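Local coordinates for protein major extracellular endoglucanase (Xanthomonas campestris pv. campestris, PDB 4TUF) that hydrolyses internal beta-1,4-glucosidic linkages in cellulose, lichenin and cereal beta-D-glucans through this family 5 TIM-barrel catalytic domain, at residues G30-H35 with S68-A73; R58-P63 with D109-D114. All blocks are in the same frame, centred on the assembly; numbering follows the deposited sequence.

Contact 1 (G30-H35 with S68-A73); sequences GNHVMH and SDTMPA
His32 and Thr70 meet through two first torsions: on His32, chi1 of -50° sets CG anti to the carbonyl carbon, and on Thr70, chi1 of -68° places OG1 beside the backbone N and anti to the carbonyl carbon, while CG2, anti to N, meets the ring. Thr70 CG2 sits over one face of the imidazole, 3.6 Å from its centroid and displaced toward the ND1-CG side, a CH-pi contact in which the two side chains cross at about a right angle. Gly30 C lies over the opposite face, toward the rim. Threonine suits the place because its branches divide the work: the methyl packs on the ring while OG1 bonds to the backbone O of Ala64.

Beside the ring the backbones join. Ala73 N donates to Asn31 O at 3.0 Å, in the carbonyl plane and on a lone pair, though with a bent N-H...O angle of 142°. The same oxygen receives a CA-H...O contact from Pro72 CA. Val33, a compact branched residue, brings CB to 4.1 Å from Pro72 CB, and both side chains also rest on Ile91 of helix 88-102. Asn31 OD1 lies 3.9 Å from Ala73 CB, where a small methyl fits alongside the amide.

The contact thus joins two surface loops of the TIM barrel, one between strand 16-23 and helix 42-51, the other between strand 56-61 and helix 88-102, away from the annotated sites. Its chemistry is a single conventional hydrogen bond, a CA-H...O contact to the same oxygen, and packing of methyl, ring and proline, with no salt bridge between the segments.

Contact 2 (R58-P63 with D109-D114); sequences RLPFCP and DHHTPD. With 2HP (dihydrogenphosphate ion), chain J.
Asp109 meets Arg58, Leu59 and Pro60, and it has the most surface buried here, followed by Phe61 and Pro63. Its carboxylate stacks on the guanidinium of Arg58, the planes 26° apart, with OD2 over one face and 3.3 Å from NH1. This salt bridge is one of charge alone, because no N-H points at the oxygen. The Arg58 N-H groups serve Asp153, Glu196, Asn23, Asn156 and Glu278, the nucleophile by similarity. OD2 instead accepts from His111 ND1 on its syn side, 25° out of the carboxylate plane. Aspartate suits the place: it can accept from the histidine and, through its likely negative charge, probably balance Arg58.

The backbone of Asp109 pairs in parallel with strand 56-61: its N donates to Leu59 O at 3.0 Å, and Phe61 N donates to its O at 2.9 Å. His111 N continues the ladder to Phe61 O at 3.1 Å. These bonds bypass Pro60, whose missing N-H is not needed on this side; its CA makes a CA-H...O contact with Asp109 O.

On Phe61, chi1 of 68° puts CG between the backbone N and carbonyl carbon; CD2 and CE2 lie against Asp109 O, and His110 CA is over one face. The puckered Pro63 ring packs CD against Thr112 O and CG against Pro113 O. Cys62 is disulfide-bonded to Cys115, and Asp114 OD2 lies 3.1 Å from O1 of a dihydrogenphosphate that Gly117 N also binds.

Strands 56-61 and 105-110 are neighbours in the barrel; Leu59 leans on helix 88-102, while Phe61, Pro63 and His110 touch helix 129-143.

Contact 1 is a surface contact between the loops that follow strands 16-23 and 56-61, whereas contact 2 is buried and pairs strand 56-61 with 105-110 inside the TIM barrel. They share the chain around 56-73: it leaves the barrel through 58-63 and then supplies 68-73. Their centres are about 12 Å apart, and they touch where His32 CD2 packs 3.9 Å from Cys62 SG. The chemistry follows the setting. In the barrel a regular backbone ladder accompanies Arg58, which pairs with Glu278, and His111, about 6 Å, side chain to side chain, from Glu157, the probable proton donor; between the loops a single backbone hydrogen bond lies among small apolar contacts and a CH-pi contact.

Contact 1 (G30-H35 with S68-A73)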
ATOM      1  N   GLY A  30      12.484  -7.551 -10.112  1.00 43.34           N
ATOM      2  CA  GLY A  30      13.300  -7.857 -11.268  1.00 36.34           C
ATOM      3  C   GLY A  30      12.544  -8.555 -12.377  1.00 43.39           C
ATOM      4  O   GLY A  30      12.969  -8.519 -13.528  1.00 49.10           O
ATOM      5  N   ASN A  31      11.422  -9.185 -12.030  1.00 42.67           N
ATOM      6  CA  ASN A  31      10.583  -9.887 -13.001  1.00 38.81           C
ATOM      7  C   ASN A  31       9.673  -8.956 -13.796  1.00 41.09           C
ATOM      8  O   ASN A  31       9.262  -9.291 -14.907  1.00 48.15           O
ATOM      9  CB  ASN A  31       9.729 -10.939 -12.298  1.00 43.64           C
ATOM     10  CG  ASN A  31      10.557 -12.060 -11.702  1.00 46.82           C
ATOM     11  OD1 ASN A  31      11.707 -12.274 -12.089  1.00 46.72           O
ATOM     12  ND2 ASN A  31       9.969 -12.790 -10.760  1.00 44.52           N
ATOM     13  N   HIS A  32       9.356  -7.801 -13.215  1.00 40.65           N
ATOM     14  CA  HIS A  32       8.494  -6.799 -13.840  1.00 41.55           C
ATOM     15  C   HIS A  32       7.143  -7.369 -14.281  1.00 47.44           C
ATOM     16  O   HIS A  32       6.673  -7.096 -15.383  1.00 55.35           O
ATOM     17  CB  HIS A  32       9.204  -6.162 -15.037  1.00 42.83           C
ATOM     18  CG  HIS A  32      10.591  -5.687 -14.731  1.00 48.12           C
ATOM     19  ND1 HIS A  32      11.718  -6.337 -15.188  1.00 50.69           N
ATOM     20  CD2 HIS A  32      11.034  -4.633 -14.006  1.00 39.22           C
ATOM     21  CE1 HIS A  32      12.795  -5.699 -14.765  1.00 44.39           C
ATOM     22  NE2 HIS A  32      12.406  -4.663 -14.042  1.00 34.50           N
ATOM     23  N   VAL A  33       6.523  -8.156 -13.410  1.00 42.99           N
ATOM     24  CA  VAL A  33       5.194  -8.707 -13.658  1.00 40.40           C
ATOM     25  C   VAL A  33       4.677  -9.242 -12.330  1.00 40.97           C
ATOM     26  O   VAL A  33       5.476  -9.663 -11.494  1.00 41.81           O
ATOM     27  CB  VAL A  33       5.220  -9.828 -14.741  1.00 46.72           C
ATOM     28  CG1 VAL A  33       6.048 -11.021 -14.276  1.00 35.97           C
ATOM     29  CG2 VAL A  33       3.807 -10.264 -15.131  1.00 36.79           C
ATOM     30  N   MET A  34       3.363  -9.214 -12.115  1.00 42.27           N
ATOM     31  CA  MET A  34       2.801  -9.753 -10.873  1.00 39.39           C
ATOM     32  C   MET A  34       3.231 -11.209 -10.703  1.00 35.17           C
ATOM     33  O   MET A  34       3.330 -11.947 -11.676  1.00 41.46           O
ATOM     34  CB  MET A  34       1.272  -9.628 -10.847  1.00 35.21           C
ATOM     35  CG  MET A  34       0.550 -10.512 -11.838  1.00 43.89           C
ATOM     36  SD  MET A  34      -1.246 -10.393 -11.723  1.00 62.92           S
ATOM     37  CE  MET A  34      -1.532 -11.147 -10.137  1.00 53.97           C
ATOM     38  N   HIS A  35       3.510 -11.599  -9.463  1.00 36.27           N
ATOM     39  CA  HIS A  35       4.074 -12.911  -9.156  1.00 39.45           C
ATOM     40  C   HIS A  35       3.082 -14.057  -9.288  1.00 42.30           C
ATOM     41  O   HIS A  35       1.871 -13.858  -9.212  1.00 35.58           O
ATOM     42  CB  HIS A  35       4.650 -12.920  -7.736  1.00 41.01           C
ATOM     43  CG  HIS A  35       6.027 -12.342  -7.635  1.00 53.21           C
ATOM     44  ND1 HIS A  35       6.507 -11.765  -6.480  1.00 55.70           N
ATOM     45  CD2 HIS A  35       7.028 -12.259  -8.542  1.00 60.25           C
ATOM     46  CE1 HIS A  35       7.744 -11.348  -6.679  1.00 58.77           C
ATOM     47  NE2 HIS A  35       8.084 -11.636  -7.923  1.00 63.38           N
ATOM     48  N   SER A  68       9.267   1.170 -22.131  1.00 48.20           N
ATOM     49  CA  SER A  68       8.617   0.546 -23.278  1.00 49.43           C
ATOM     50  C   SER A  68       9.089  -0.871 -23.579  1.00 50.97           C
ATOM     51  O   SER A  68       8.276  -1.736 -23.913  1.00 51.21           O
ATOM     52  CB  SER A  68       8.818   1.415 -24.522  1.00 54.46           C
ATOM     53  OG  SER A  68       8.185   2.673 -24.369  1.00 60.53           O
ATOM     54  N   ASP A  69      10.392  -1.106 -23.457  1.00 47.47           N
ATOM     55  CA  ASP A  69      10.971  -2.373 -23.890  1.00 56.88           C
ATOM     56  C   ASP A  69      11.450  -3.262 -22.740  1.00 49.71           C
ATOM     57  O   ASP A  69      12.158  -4.242 -22.965  1.00 52.68           O
ATOM     58  CB  ASP A  69      12.131  -2.109 -24.849  1.00 71.11           C
ATOM     59  CG  ASP A  69      13.025  -0.985 -24.376  1.00 82.24           C
ATOM     60  OD1 ASP A  69      12.869  -0.561 -23.207  1.00 85.45           O
ATOM     61  OD2 ASP A  69      13.875  -0.522 -25.167  1.00 88.49           O
ATOM     62  N   THR A  70      11.071  -2.929 -21.514  1.00 45.30           N
ATOM     63  CA  THR A  70      11.360  -3.812 -20.391  1.00 46.01           C
ATOM     64  C   THR A  70      10.567  -5.109 -20.542  1.00 50.58           C
ATOM     65  O   THR A  70       9.337  -5.095 -20.613  1.00 51.11           O
ATOM     66  CB  THR A  70      11.032  -3.151 -19.042  1.00 42.38           C
ATOM     67  OG1 THR A  70      11.941  -2.068 -18.807  1.00 39.56           O
ATOM     68  CG2 THR A  70      11.162  -4.160 -17.902  1.00 36.90           C
ATOM     69  N   MET A  71      11.275  -6.230 -20.617  1.00 52.40           N
ATOM     70  CA  MET A  71      10.616  -7.520 -20.771  1.00 50.25           C
ATOM     71  C   MET A  71      10.382  -8.173 -19.415  1.00 49.67           C
ATOM     72  O   MET A  71      11.166  -7.985 -18.487  1.00 49.78           O
ATOM     73  CB  MET A  71      11.442  -8.438 -21.670  1.00 48.56           C
ATOM     74  CG  MET A  71      11.521  -7.975 -23.124  1.00 51.69           C
ATOM     75  SD  MET A  71       9.914  -7.922 -23.956  1.00 89.15           S
ATOM     76  CE  MET A  71       9.452  -9.657 -23.940  1.00 69.84           C
ATOM     77  N   PRO A  72       9.285  -8.931 -19.290  1.00 50.97           N
ATOM     78  CA  PRO A  72       9.005  -9.661 -18.049  1.00 49.52           C
ATOM     79  C   PRO A  72       9.790 -10.966 -17.944  1.00 54.79           C
ATOM     80  O   PRO A  72      10.384 -11.418 -18.927  1.00 56.85           O
ATOM     81  CB  PRO A  72       7.509  -9.941 -18.146  1.00 48.58           C
ATOM     82  CG  PRO A  72       7.262 -10.051 -19.610  1.00 47.91           C
ATOM     83  CD  PRO A  72       8.187  -9.060 -20.265  1.00 46.69           C
ATOM     84  N   ALA A  73       9.790 -11.560 -16.756  1.00 57.34           N
ATOM     85  CA  ALA A  73      10.437 -12.847 -16.542  1.00 54.38           C
ATOM     86  C   ALA A  73       9.573 -13.728 -15.653  1.00 54.95           C
ATOM     87  O   ALA A  73       8.620 -13.246 -15.033  1.00 51.50           O
ATOM     88  CB  ALA A  73      11.813 -12.660 -15.928  1.00 43.56           C
TER

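Contact 2 (R58-P63 with D109-D114)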
ATOM      1  N   ARG A  58      -3.810  -3.053  -4.157  1.00 39.43           N
ATOM      2  CA  ARG A  58      -2.691  -2.124  -4.178  1.00 34.73           C
ATOM      3  C   ARG A  58      -1.574  -2.718  -5.037  1.00 39.70           C
ATOM      4  O   ARG A  58      -1.058  -3.788  -4.727  1.00 47.46           O
ATOM      5  CB  ARG A  58      -2.204  -1.843  -2.755  1.00 35.31           C
ATOM      6  CG  ARG A  58      -1.140  -0.755  -2.623  1.00 34.26           C
ATOM      7  CD  ARG A  58      -0.892  -0.474  -1.146  1.00 33.80           C
ATOM      8  NE  ARG A  58       0.119   0.550  -0.887  1.00 35.21           N
ATOM      9  CZ  ARG A  58       1.394   0.291  -0.610  1.00 36.64           C
ATOM     10  NH1 ARG A  58       1.825  -0.964  -0.571  1.00 33.74           N
ATOM     11  NH2 ARG A  58       2.238   1.286  -0.371  1.00 35.37           N
ATOM     12  N   LEU A  59      -1.218  -2.026  -6.117  1.00 39.75           N
ATOM     13  CA  LEU A  59      -0.234  -2.520  -7.086  1.00 38.43           C
ATOM     14  C   LEU A  59       1.122  -1.825  -7.008  1.00 37.77           C
ATOM     15  O   LEU A  59       1.296  -0.736  -7.556  1.00 37.71           O
ATOM     16  CB  LEU A  59      -0.769  -2.366  -8.512  1.00 38.92           C
ATOM     17  CG  LEU A  59      -1.483  -3.543  -9.165  1.00 42.36           C
ATOM     18  CD1 LEU A  59      -1.696  -3.246 -10.636  1.00 38.84           C
ATOM     19  CD2 LEU A  59      -0.684  -4.819  -8.984  1.00 50.18           C
ATOM     20  N   PRO A  60       2.091  -2.449  -6.329  1.00 36.30           N
ATOM     21  CA  PRO A  60       3.456  -1.920  -6.406  1.00 39.04           C
ATOM     22  C   PRO A  60       4.008  -1.957  -7.834  1.00 40.84           C
ATOM     23  O   PRO A  60       3.727  -2.889  -8.579  1.00 43.12           O
ATOM     24  CB  PRO A  60       4.249  -2.859  -5.487  1.00 44.15           C
ATOM     25  CG  PRO A  60       3.230  -3.401  -4.525  1.00 37.87           C
ATOM     26  CD  PRO A  60       1.958  -3.519  -5.324  1.00 33.92           C
ATOM     27  N   PHE A  61       4.768  -0.937  -8.211  1.00 40.56           N
ATOM     28  CA  PHE A  61       5.475  -0.933  -9.487  1.00 31.89           C
ATOM     29  C   PHE A  61       6.831  -0.244  -9.312  1.00 34.55           C
ATOM     30  O   PHE A  61       7.110   0.329  -8.265  1.00 38.68           O
ATOM     31  CB  PHE A  61       4.656  -0.231 -10.571  1.00 28.92           C
ATOM     32  CG  PHE A  61       4.501   1.251 -10.349  1.00 34.96           C
ATOM     33  CD1 PHE A  61       5.432   2.148 -10.861  1.00 33.77           C
ATOM     34  CD2 PHE A  61       3.429   1.747  -9.622  1.00 27.78           C
ATOM     35  CE1 PHE A  61       5.298   3.513 -10.647  1.00 26.74           C
ATOM     36  CE2 PHE A  61       3.290   3.106  -9.405  1.00 28.70           C
ATOM     37  CZ  PHE A  61       4.226   3.991  -9.920  1.00 27.20           C
ATOM     38  N   CYS A  62       7.666  -0.301 -10.340  1.00 38.55           N
ATOM     39  CA  CYS A  62       8.961   0.364 -10.323  1.00 33.23           C
ATOM     40  C   CYS A  62       9.130   1.069 -11.659  1.00 39.42           C
ATOM     41  O   CYS A  62       8.425   0.740 -12.612  1.00 49.52           O
ATOM     42  CB  CYS A  62      10.086  -0.642 -10.075  1.00 35.61           C
ATOM     43  SG  CYS A  62      10.306  -1.880 -11.387  1.00 46.70           S
ATOM     44  N   PRO A  63      10.037   2.057 -11.734  1.00 35.69           N
ATOM     45  CA  PRO A  63      10.260   2.787 -12.986  1.00 30.35           C
ATOM     46  C   PRO A  63      10.543   1.888 -14.190  1.00 39.14           C
ATOM     47  O   PRO A  63       9.938   2.089 -15.245  1.00 48.70           O
ATOM     48  CB  PRO A  63      11.479   3.646 -12.663  1.00 34.17           C
ATOM     49  CG  PRO A  63      11.345   3.927 -11.213  1.00 27.36           C
ATOM     50  CD  PRO A  63      10.781   2.665 -10.614  1.00 39.52           C
ATOM     51  N   ASP A 109       1.156   2.093  -6.646  1.00 28.29           N
ATOM     52  CA  ASP A 109       2.127   2.333  -5.585  1.00 26.97           C
ATOM     53  C   ASP A 109       3.549   2.409  -6.152  1.00 35.23           C
ATOM     54  O   ASP A 109       4.053   1.440  -6.717  1.00 45.89           O
ATOM     55  CB  ASP A 109       2.010   1.223  -4.529  1.00 28.49           C
ATOM     56  CG  ASP A 109       3.249   1.096  -3.645  1.00 42.77           C
ATOM     57  OD1 ASP A 109       3.934   2.110  -3.392  1.00 54.21           O
ATOM     58  OD2 ASP A 109       3.533  -0.032  -3.186  1.00 42.84           O
ATOM     59  N   HIS A 110       4.187   3.566  -6.000  1.00 32.28           N
ATOM     60  CA  HIS A 110       5.571   3.754  -6.438  1.00 27.36           C
ATOM     61  C   HIS A 110       6.496   3.143  -5.398  1.00 35.30           C
ATOM     62  O   HIS A 110       6.873   3.798  -4.420  1.00 35.92           O
ATOM     63  CB  HIS A 110       5.888   5.236  -6.633  1.00 27.38           C
ATOM     64  CG  HIS A 110       7.185   5.485  -7.335  1.00 33.55           C
ATOM     65  ND1 HIS A 110       8.404   5.119  -6.802  1.00 33.23           N
ATOM     66  CD2 HIS A 110       7.454   6.061  -8.532  1.00 30.12           C
ATOM     67  CE1 HIS A 110       9.368   5.452  -7.643  1.00 33.20           C
ATOM     68  NE2 HIS A 110       8.818   6.028  -8.700  1.00 35.86           N
ATOM     69  N   HIS A 111       6.868   1.887  -5.614  1.00 30.95           N
ATOM     70  CA  HIS A 111       7.387   1.069  -4.526  1.00 28.67           C
ATOM     71  C   HIS A 111       8.892   1.175  -4.357  1.00 32.87           C
ATOM     72  O   HIS A 111       9.397   1.306  -3.236  1.00 31.48           O
ATOM     73  CB  HIS A 111       6.994  -0.389  -4.755  1.00 35.74           C
ATOM     74  CG  HIS A 111       6.864  -1.184  -3.497  1.00 33.93           C
ATOM     75  ND1 HIS A 111       5.741  -1.134  -2.701  1.00 35.11           N
ATOM     76  CD2 HIS A 111       7.712  -2.057  -2.902  1.00 32.58           C
ATOM     77  CE1 HIS A 111       5.905  -1.941  -1.666  1.00 40.54           C
ATOM     78  NE2 HIS A 111       7.091  -2.513  -1.765  1.00 34.53           N
ATOM     79  N   THR A 112       9.612   1.105  -5.470  1.00 35.63           N
ATOM     80  CA  THR A 112      11.069   1.125  -5.430  1.00 39.12           C
ATOM     81  C   THR A 112      11.626   1.825  -6.652  1.00 45.77           C
ATOM     82  O   THR A 112      11.095   1.666  -7.749  1.00 55.40           O
ATOM     83  CB  THR A 112      11.655  -0.298  -5.350  1.00 38.29           C
ATOM     84  OG1 THR A 112      13.056  -0.254  -5.656  1.00 45.09           O
ATOM     85  CG2 THR A 112      10.968  -1.212  -6.343  1.00 36.87           C
ATOM     86  N   PRO A 113      12.700   2.609  -6.465  1.00 41.46           N
ATOM     87  CA  PRO A 113      13.337   3.336  -7.570  1.00 35.77           C
ATOM     88  C   PRO A 113      14.167   2.460  -8.504  1.00 38.96           C
ATOM     89  O   PRO A 113      14.517   2.936  -9.583  1.00 47.87           O
ATOM     90  CB  PRO A 113      14.242   4.338  -6.847  1.00 37.21           C
ATOM     91  CG  PRO A 113      14.576   3.665  -5.555  1.00 39.39           C
ATOM     92  CD  PRO A 113      13.328   2.916  -5.166  1.00 37.16           C
ATOM     93  N   ASP A 114      14.473   1.222  -8.112  1.00 35.79           N
ATOM     94  CA  ASP A 114      15.411   0.401  -8.881  1.00 39.37           C
ATOM     95  C   ASP A 114      15.054  -1.075  -8.952  1.00 48.03           C
ATOM     96  O   ASP A 114      15.936  -1.914  -9.148  1.00 46.37           O
ATOM     97  CB  ASP A 114      16.828   0.533  -8.305  1.00 53.55           C
ATOM     98  CG  ASP A 114      16.907   0.182  -6.817  1.00 64.30           C
ATOM     99  OD1 ASP A 114      16.096  -0.633  -6.323  1.00 66.32           O
ATOM    100  OD2 ASP A 114      17.801   0.727  -6.135  1.00 69.89           O
TER
HETATM  101  P   2HP J 406      19.420  -1.845  -3.223  1.00112.13           P
HETATM  102  O1  2HP J 406      18.244  -1.560  -4.129  1.00108.99           O
HETATM  103  O2  2HP J 406      19.216  -1.154  -1.894  1.00114.78           O
HETATM  104  O3  2HP J 406      19.520  -3.335  -2.999  1.00111.46           O
HETATM  105  O4  2HP J 406      20.694  -1.334  -3.858  1.00110.88           O